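Local coordinates for aldo-keto reductase AKR2E4 (Bombyx mori, PDB 3WCZ), which reduces 3-dehydroecdysone and some other carbonyl compounds with NADPH, and may play a role in regulating moulting in the silkworm, at residues I8-N11 with T15-I18; S225-L230 with N286-N291. One frame throughout, in Å; residues are numbered along the deposited sequence.

Contact 1: I8-N11 with T15-I18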
ATOM      1  N   ILE A   8       6.434  12.296   2.049  1.00 19.85           N
ATOM      2  CA  ILE A   8       7.348  11.931   3.136  1.00 13.94           C
ATOM      3  C   ILE A   8       8.758  11.735   2.495  1.00 19.18           C
ATOM      4  O   ILE A   8       8.897  11.183   1.388  1.00 20.04           O
ATOM      5  CB  ILE A   8       6.873  10.645   3.862  1.00 15.52           C
ATOM      6  CG1 ILE A   8       5.581  10.895   4.664  1.00 21.22           C
ATOM      7  CG2 ILE A   8       7.951  10.135   4.797  1.00 24.88           C
ATOM      8  CD1 ILE A   8       5.018   9.681   5.451  1.00 22.19           C
ATOM      9  N   GLN A   9       9.803  12.265   3.123  1.00 20.55           N
ATOM     10  CA  GLN A   9      11.153  11.977   2.656  1.00 19.35           C
ATOM     11  C   GLN A   9      11.593  10.662   3.283  1.00 12.51           C
ATOM     12  O   GLN A   9      11.549  10.537   4.488  1.00 14.83           O
ATOM     13  CB  GLN A   9      12.138  13.089   3.022  1.00 24.83           C
ATOM     14  CG  GLN A   9      13.463  12.743   2.487  1.00 17.74           C
ATOM     15  CD  GLN A   9      14.542  13.808   2.640  1.00 34.07           C
ATOM     16  OE1 GLN A   9      15.717  13.546   2.344  1.00 29.50           O
ATOM     17  NE2 GLN A   9      14.162  15.002   3.075  1.00 32.38           N
ATOM     18  N   LEU A  10      11.963   9.676   2.458  1.00 12.93           N
ATOM     19  CA  LEU A  10      12.365   8.347   2.977  1.00 12.80           C
ATOM     20  C   LEU A  10      13.795   8.332   3.519  1.00 11.38           C
ATOM     21  O   LEU A  10      14.578   9.257   3.257  1.00 11.54           O
ATOM     22  CB  LEU A  10      12.212   7.288   1.900  1.00 12.07           C
ATOM     23  CG  LEU A  10      10.773   7.165   1.394  1.00 14.19           C
ATOM     24  CD1 LEU A  10      10.674   6.321   0.130  1.00 15.18           C
ATOM     25  CD2 LEU A  10       9.812   6.680   2.526  1.00 16.76           C
ATOM     26  N   ASN A  11      14.140   7.268   4.244  1.00 10.18           N
ATOM     27  CA  ASN A  11      15.478   7.163   4.808  1.00 10.98           C
ATOM     28  C   ASN A  11      16.610   7.092   3.775  1.00 10.94           C
ATOM     29  O   ASN A  11      17.778   7.230   4.147  1.00 13.26           O
ATOM     30  CB  ASN A  11      15.552   6.024   5.847  1.00 10.95           C
ATOM     31  CG  ASN A  11      15.241   4.634   5.269  1.00 11.39           C
ATOM     32  OD1 ASN A  11      15.467   4.361   4.093  1.00 12.89           O
ATOM     33  ND2 ASN A  11      14.745   3.751   6.126  1.00 12.33           N
ATOM     34  N   THR A  15      11.699  10.951  -2.183  1.00 14.81           N
ATOM     35  CA  THR A  15      10.443  11.464  -1.684  1.00 14.47           C
ATOM     36  C   THR A  15       9.292  10.676  -2.271  1.00 13.38           C
ATOM     37  O   THR A  15       9.340  10.263  -3.429  1.00 15.91           O
ATOM     38  CB  THR A  15      10.255  12.941  -1.996  1.00 19.13           C
ATOM     39  OG1 THR A  15      10.613  13.151  -3.352  1.00 18.08           O
ATOM     40  CG2 THR A  15      11.160  13.788  -1.093  1.00 21.85           C
ATOM     41  N   ILE A  16       8.309  10.436  -1.432  1.00 12.58           N
ATOM     42  CA  ILE A  16       7.178   9.609  -1.813  1.00 10.34           C
ATOM     43  C   ILE A  16       5.885  10.365  -1.518  1.00 12.33           C
ATOM     44  O   ILE A  16       5.694  10.896  -0.407  1.00 12.32           O
ATOM     45  CB  ILE A  16       7.233   8.298  -1.049  1.00 10.74           C
ATOM     46  CG1 ILE A  16       6.189   7.311  -1.539  1.00 10.95           C
ATOM     47  CG2 ILE A  16       7.123   8.518   0.450  1.00 13.70           C
ATOM     48  CD1 ILE A  16       6.406   5.901  -0.993  1.00 10.84           C
ATOM     49  N   PRO A  17       4.987  10.434  -2.509  1.00  8.70           N
ATOM     50  CA  PRO A  17       3.705  11.089  -2.235  1.00  7.87           C
ATOM     51  C   PRO A  17       2.927  10.304  -1.218  1.00  8.70           C
ATOM     52  O   PRO A  17       2.895   9.070  -1.298  1.00  9.52           O
ATOM     53  CB  PRO A  17       2.992  11.070  -3.595  1.00  9.47           C
ATOM     54  CG  PRO A  17       4.113  10.863  -4.606  1.00 10.16           C
ATOM     55  CD  PRO A  17       5.126  10.012  -3.911  1.00 10.43           C
ATOM     56  N   ILE A  18       2.265  10.985  -0.289  1.00  8.77           N
ATOM     57  CA  ILE A  18       1.689  10.329   0.865  1.00  9.24           C
ATOM     58  C   ILE A  18       0.254   9.801   0.696  1.00  8.40           C
ATOM     59  O   ILE A  18      -0.329   9.316   1.639  1.00 10.27           O
ATOM     60  CB  ILE A  18       1.805  11.210   2.130  1.00 11.00           C
ATOM     61  CG1 ILE A  18       0.906  12.422   2.013  1.00 11.85           C
ATOM     62  CG2 ILE A  18       3.275  11.581   2.326  1.00 17.65           C
ATOM     63  CD1 ILE A  18       1.131  13.371   3.166  1.00 17.96           C
TER

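Contact 2: S225-L230 with N286-N291. With EDO (1,2-ethanediol), chain E.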
ATOM      1  N   SER A 225     -20.759   2.969   8.038  1.00 10.99           N
ATOM      2  CA  SER A 225     -20.618   4.292   7.420  1.00 13.63           C
ATOM      3  C   SER A 225     -21.496   5.374   8.073  1.00 11.98           C
ATOM      4  O   SER A 225     -21.205   6.562   7.947  1.00 14.18           O
ATOM      5  CB  SER A 225     -20.891   4.227   5.914  1.00 14.53           C
ATOM      6  OG  SER A 225     -22.241   3.860   5.679  1.00 15.77           O
ATOM      7  N   ASP A 226     -22.564   4.965   8.755  1.00 11.53           N
ATOM      8  CA  ASP A 226     -23.430   5.918   9.457  1.00 10.83           C
ATOM      9  C   ASP A 226     -23.129   5.987  10.945  1.00 11.25           C
ATOM     10  O   ASP A 226     -23.885   6.531  11.714  1.00 11.82           O
ATOM     11  CB  ASP A 226     -24.920   5.620   9.194  1.00 13.26           C
ATOM     12  CG  ASP A 226     -25.352   4.265   9.671  1.00 16.15           C
ATOM     13  OD1 ASP A 226     -24.514   3.421  10.045  1.00 13.40           O
ATOM     14  OD2 ASP A 226     -26.585   4.028   9.680  1.00 18.66           O
ATOM     15  N   ASP A 227     -21.969   5.474  11.345  1.00 11.27           N
ATOM     16  CA  ASP A 227     -21.571   5.516  12.745  1.00 11.32           C
ATOM     17  C   ASP A 227     -21.548   6.966  13.232  1.00 11.57           C
ATOM     18  O   ASP A 227     -21.000   7.830  12.577  1.00 11.51           O
ATOM     19  CB  ASP A 227     -20.183   4.909  12.917  1.00 11.88           C
ATOM     20  CG  ASP A 227     -19.670   5.041  14.332  1.00 15.75           C
ATOM     21  OD1 ASP A 227     -19.027   6.078  14.637  1.00 18.43           O
ATOM     22  OD2 ASP A 227     -19.939   4.129  15.135  1.00 22.20           O
ATOM     23  N   PRO A 228     -22.136   7.244  14.412  1.00 12.11           N
ATOM     24  CA  PRO A 228     -22.223   8.637  14.869  1.00 12.72           C
ATOM     25  C   PRO A 228     -20.884   9.334  15.088  1.00 11.35           C
ATOM     26  O   PRO A 228     -20.780  10.532  14.893  1.00 11.55           O
ATOM     27  CB  PRO A 228     -22.972   8.526  16.208  1.00 15.48           C
ATOM     28  CG  PRO A 228     -23.777   7.275  16.084  1.00 26.72           C
ATOM     29  CD  PRO A 228     -22.973   6.337  15.218  1.00 14.95           C
ATOM     30  N   THR A 229     -19.855   8.591  15.491  1.00 12.45           N
ATOM     31  CA  THR A 229     -18.546   9.217  15.675  1.00 10.96           C
ATOM     32  C   THR A 229     -18.007   9.682  14.313  1.00 10.46           C
ATOM     33  O   THR A 229     -17.565  10.821  14.141  1.00 11.37           O
ATOM     34  CB  THR A 229     -17.558   8.248  16.359  1.00 12.46           C
ATOM     35  OG1 THR A 229     -18.020   7.975  17.686  1.00 15.94           O
ATOM     36  CG2 THR A 229     -16.160   8.851  16.418  1.00 15.12           C
ATOM     37  N   LEU A 230     -18.070   8.807  13.326  1.00 10.79           N
ATOM     38  CA  LEU A 230     -17.586   9.138  11.991  1.00 10.50           C
ATOM     39  C   LEU A 230     -18.413  10.233  11.332  1.00 10.32           C
ATOM     40  O   LEU A 230     -17.870  11.110  10.700  1.00 10.08           O
ATOM     41  CB  LEU A 230     -17.556   7.886  11.104  1.00 10.40           C
ATOM     42  CG  LEU A 230     -16.606   6.778  11.582  1.00 11.90           C
ATOM     43  CD1 LEU A 230     -16.662   5.610  10.585  1.00 13.13           C
ATOM     44  CD2 LEU A 230     -15.176   7.245  11.763  1.00 12.46           C
ATOM     45  N   ASN A 286      -8.987   5.339  17.183  1.00 10.63           N
ATOM     46  CA  ASN A 286      -8.166   4.221  17.656  1.00 11.18           C
ATOM     47  C   ASN A 286      -8.979   3.295  18.542  1.00 11.09           C
ATOM     48  O   ASN A 286      -8.691   2.099  18.586  1.00 11.69           O
ATOM     49  CB  ASN A 286      -6.959   4.719  18.457  1.00 11.58           C
ATOM     50  CG  ASN A 286      -5.834   5.251  17.587  1.00 13.91           C
ATOM     51  OD1 ASN A 286      -5.729   4.935  16.408  1.00 13.62           O
ATOM     52  ND2 ASN A 286      -4.968   6.046  18.194  1.00 13.19           N
ATOM     53  N   GLN A 287     -10.004   3.809  19.208  1.00 11.09           N
ATOM     54  CA  GLN A 287     -10.791   2.997  20.107  1.00 12.10           C
ATOM     55  C   GLN A 287     -11.681   1.975  19.413  1.00 11.33           C
ATOM     56  O   GLN A 287     -12.236   1.103  20.082  1.00 13.67           O
ATOM     57  CB  GLN A 287     -11.602   3.893  21.053  1.00 15.39           C
ATOM     58  CG  GLN A 287     -10.742   4.646  22.061  1.00 22.81           C
ATOM     59  CD  GLN A 287      -9.868   3.716  22.880  1.00 32.15           C
ATOM     60  OE1 GLN A 287     -10.366   2.898  23.653  1.00 43.22           O
ATOM     61  NE2 GLN A 287      -8.557   3.820  22.697  1.00 38.82           N
ATOM     62  N   PHE A 288     -11.859   2.087  18.093  1.00  9.58           N
ATOM     63  CA  PHE A 288     -12.554   1.061  17.333  1.00 10.58           C
ATOM     64  C   PHE A 288     -11.707  -0.228  17.150  1.00 10.28           C
ATOM     65  O   PHE A 288     -12.211  -1.242  16.667  1.00 10.23           O
ATOM     66  CB  PHE A 288     -12.926   1.591  15.954  1.00 11.27           C
ATOM     67  CG  PHE A 288     -14.058   2.574  15.951  1.00 10.72           C
ATOM     68  CD1 PHE A 288     -15.320   2.201  16.389  1.00 13.35           C
ATOM     69  CD2 PHE A 288     -13.855   3.870  15.469  1.00 11.41           C
ATOM     70  CE1 PHE A 288     -16.383   3.118  16.356  1.00 15.21           C
ATOM     71  CE2 PHE A 288     -14.914   4.795  15.437  1.00 12.12           C
ATOM     72  CZ  PHE A 288     -16.170   4.414  15.879  1.00 14.47           C
ATOM     73  N   ASN A 289     -10.426  -0.194  17.520  1.00  9.34           N
ATOM     74  CA  ASN A 289      -9.570  -1.334  17.208  1.00 10.20           C
ATOM     75  C   ASN A 289     -10.107  -2.643  17.760  1.00 10.29           C
ATOM     76  O   ASN A 289     -10.453  -2.731  18.947  1.00 10.91           O
ATOM     77  CB  ASN A 289      -8.173  -1.118  17.774  1.00  9.99           C
ATOM     78  CG  ASN A 289      -7.232  -2.217  17.358  1.00 10.38           C
ATOM     79  OD1 ASN A 289      -7.244  -2.640  16.212  1.00 10.29           O
ATOM     80  ND2 ASN A 289      -6.452  -2.723  18.306  1.00 11.64           N
ATOM     81  N   LYS A 290     -10.061  -3.678  16.920  1.00 11.07           N
ATOM     82  CA  LYS A 290     -10.410  -5.042  17.298  1.00 12.08           C
ATOM     83  C   LYS A 290      -9.303  -6.011  16.894  1.00 13.85           C
ATOM     84  O   LYS A 290      -9.461  -7.221  17.053  1.00 13.81           O
ATOM     85  CB  LYS A 290     -11.690  -5.464  16.570  1.00 13.00           C
ATOM     86  CG  LYS A 290     -12.920  -4.703  16.958  1.00 15.97           C
ATOM     87  CD  LYS A 290     -13.315  -5.060  18.344  1.00 17.49           C
ATOM     88  CE  LYS A 290     -14.712  -4.514  18.666  1.00 29.42           C
ATOM     89  NZ  LYS A 290     -15.129  -4.901  20.042  1.00 34.21           N
ATOM     90  N   ASN A 291      -8.209  -5.503  16.330  1.00 11.06           N
ATOM     91  CA  ASN A 291      -7.185  -6.365  15.708  1.00 11.71           C
ATOM     92  C   ASN A 291      -7.847  -7.375  14.786  1.00 13.04           C
ATOM     93  O   ASN A 291      -7.474  -8.560  14.737  1.00 13.97           O
ATOM     94  CB  ASN A 291      -6.337  -7.068  16.761  1.00 11.66           C
ATOM     95  CG  ASN A 291      -5.738  -6.086  17.753  1.00 12.46           C
ATOM     96  OD1 ASN A 291      -5.045  -5.136  17.391  1.00 11.84           O
ATOM     97  ND2 ASN A 291      -6.033  -6.290  19.025  1.00 15.96           N
TER
HETATM   98  C1  EDO E 404      -3.410  -3.957  20.593  1.00 20.32           C
HETATM   99  O1  EDO E 404      -4.821  -4.053  20.914  1.00 19.01           O
HETATM  100  C2  EDO E 404      -2.807  -2.622  21.022  1.00 26.33           C
HETATM  101  O2  EDO E 404      -3.421  -1.532  20.304  1.00 19.61           O

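Contact 1: I8-N11 with T15-I18
Ile8 holds CG1 anti to its carbonyl carbon (chi1 -69°), and Ile18 holds CG2 anti to its own, beside its N; the two branches therefore meet, with the side chains crossing at about a right angle. Ile8 CG1 lies 3.4 Å from Ile18 CG2, closer than usual van der Waals contact. In Ile16 the first torsion (-172°) sends CG1 away from the backbone N and leaves CG2 between N and the carbonyl carbon, where it approaches Ile8 O at 3.3 Å and Leu10 CD2 at 3.9 Å. The backbones form an antiparallel hydrogen-bonded pair: Ile8 N gives to Ile16 O at 2.9 Å, and Ile16 N returns a bond to Ile8 O at 3.0 Å. Gln9 and Thr15, the neighbouring non-hydrogen-bonded pair, are polar and exposed on the other face, where Thr15 CG2 comes to 4.2 Å from Gln9 CA. Branched isoleucines suit the opposite face because it turns to the barrel: Ile16 packs on Phe83, Ile178 and Ile255. An alanine in place of Leu10 lacks the methyls that pack on Ile16 CG2 and on Ile178, and a gap is likely to open beside them. Chemically, then, the hairpin is two-sided: paired amides fix the register, while close apolar contacts seat one face against the bottom of the barrel.

Contact 2: S225-L230 with N286-N291
An aromatic edge meeting a helix N-terminus is the essence of this contact, in which Phe288, on the turn just after helix 279-286, reaches across to the start of helix 228-237. Its CZ lies 3.5 Å from Asp227 OD1 and 4.1 Å from Thr229 CB, both at the ring edge and near its plane. The carboxylate is turned 80° from the ring, so the two flat groups do not stack; a carboxylate oxygen suits this place because the C-H rim of a phenyl ring is its electropositive part. Leu230 adds an apolar contact, CD2 to Phe288 CE2 at 4.4 Å, and Pro185 and Pro223 also touch the ring. Aspartate suits the N-cap position because its carboxylate can accept from amides of the first helical turn: with CG anti to its backbone N (chi1 175°), Asp227 OD1 receives Leu230 N at 3.2 Å through its anti lone pair, and Thr229 N more weakly. The helix end and these amides would probably stabilise its negative charge. On the other segment, a type I turn from Asn286 to Asn289 presents the phenyl group. Beyond it, Asn289 OD1 accepts from Asn291 N at 3.0 Å, while Asn289 ND2 gives to Asn291 OD1. The N-cap carboxylate itself thus meets the ring, and an Asx turn follows on the other segment; both lie on the periphery of the aldo-keto reductase TIM barrel.

Overall arrangement
From the N terminus, the chain first makes contact 1, a short hairpin whose two strands, 7-9 and 15-17, are separated by a short turn and complete before the first barrel strand, 21-22, begins. Seven of the eight parallel barrel strands, the last of them 202-206, come before the segment that opens contact 2; the eighth, 255-256, lies within its loop. That loop, of 55 residues, also holds the rest of helix 228-237, helices 241-251 and 263-270, and nearly all of helix 279-286. The two neither nest nor cross: they stand in series, with centres 28 Å apart. Contact 1 belongs to the barrel floor, whereas contact 2 ties the start of a late helix to the chain's C-terminal part.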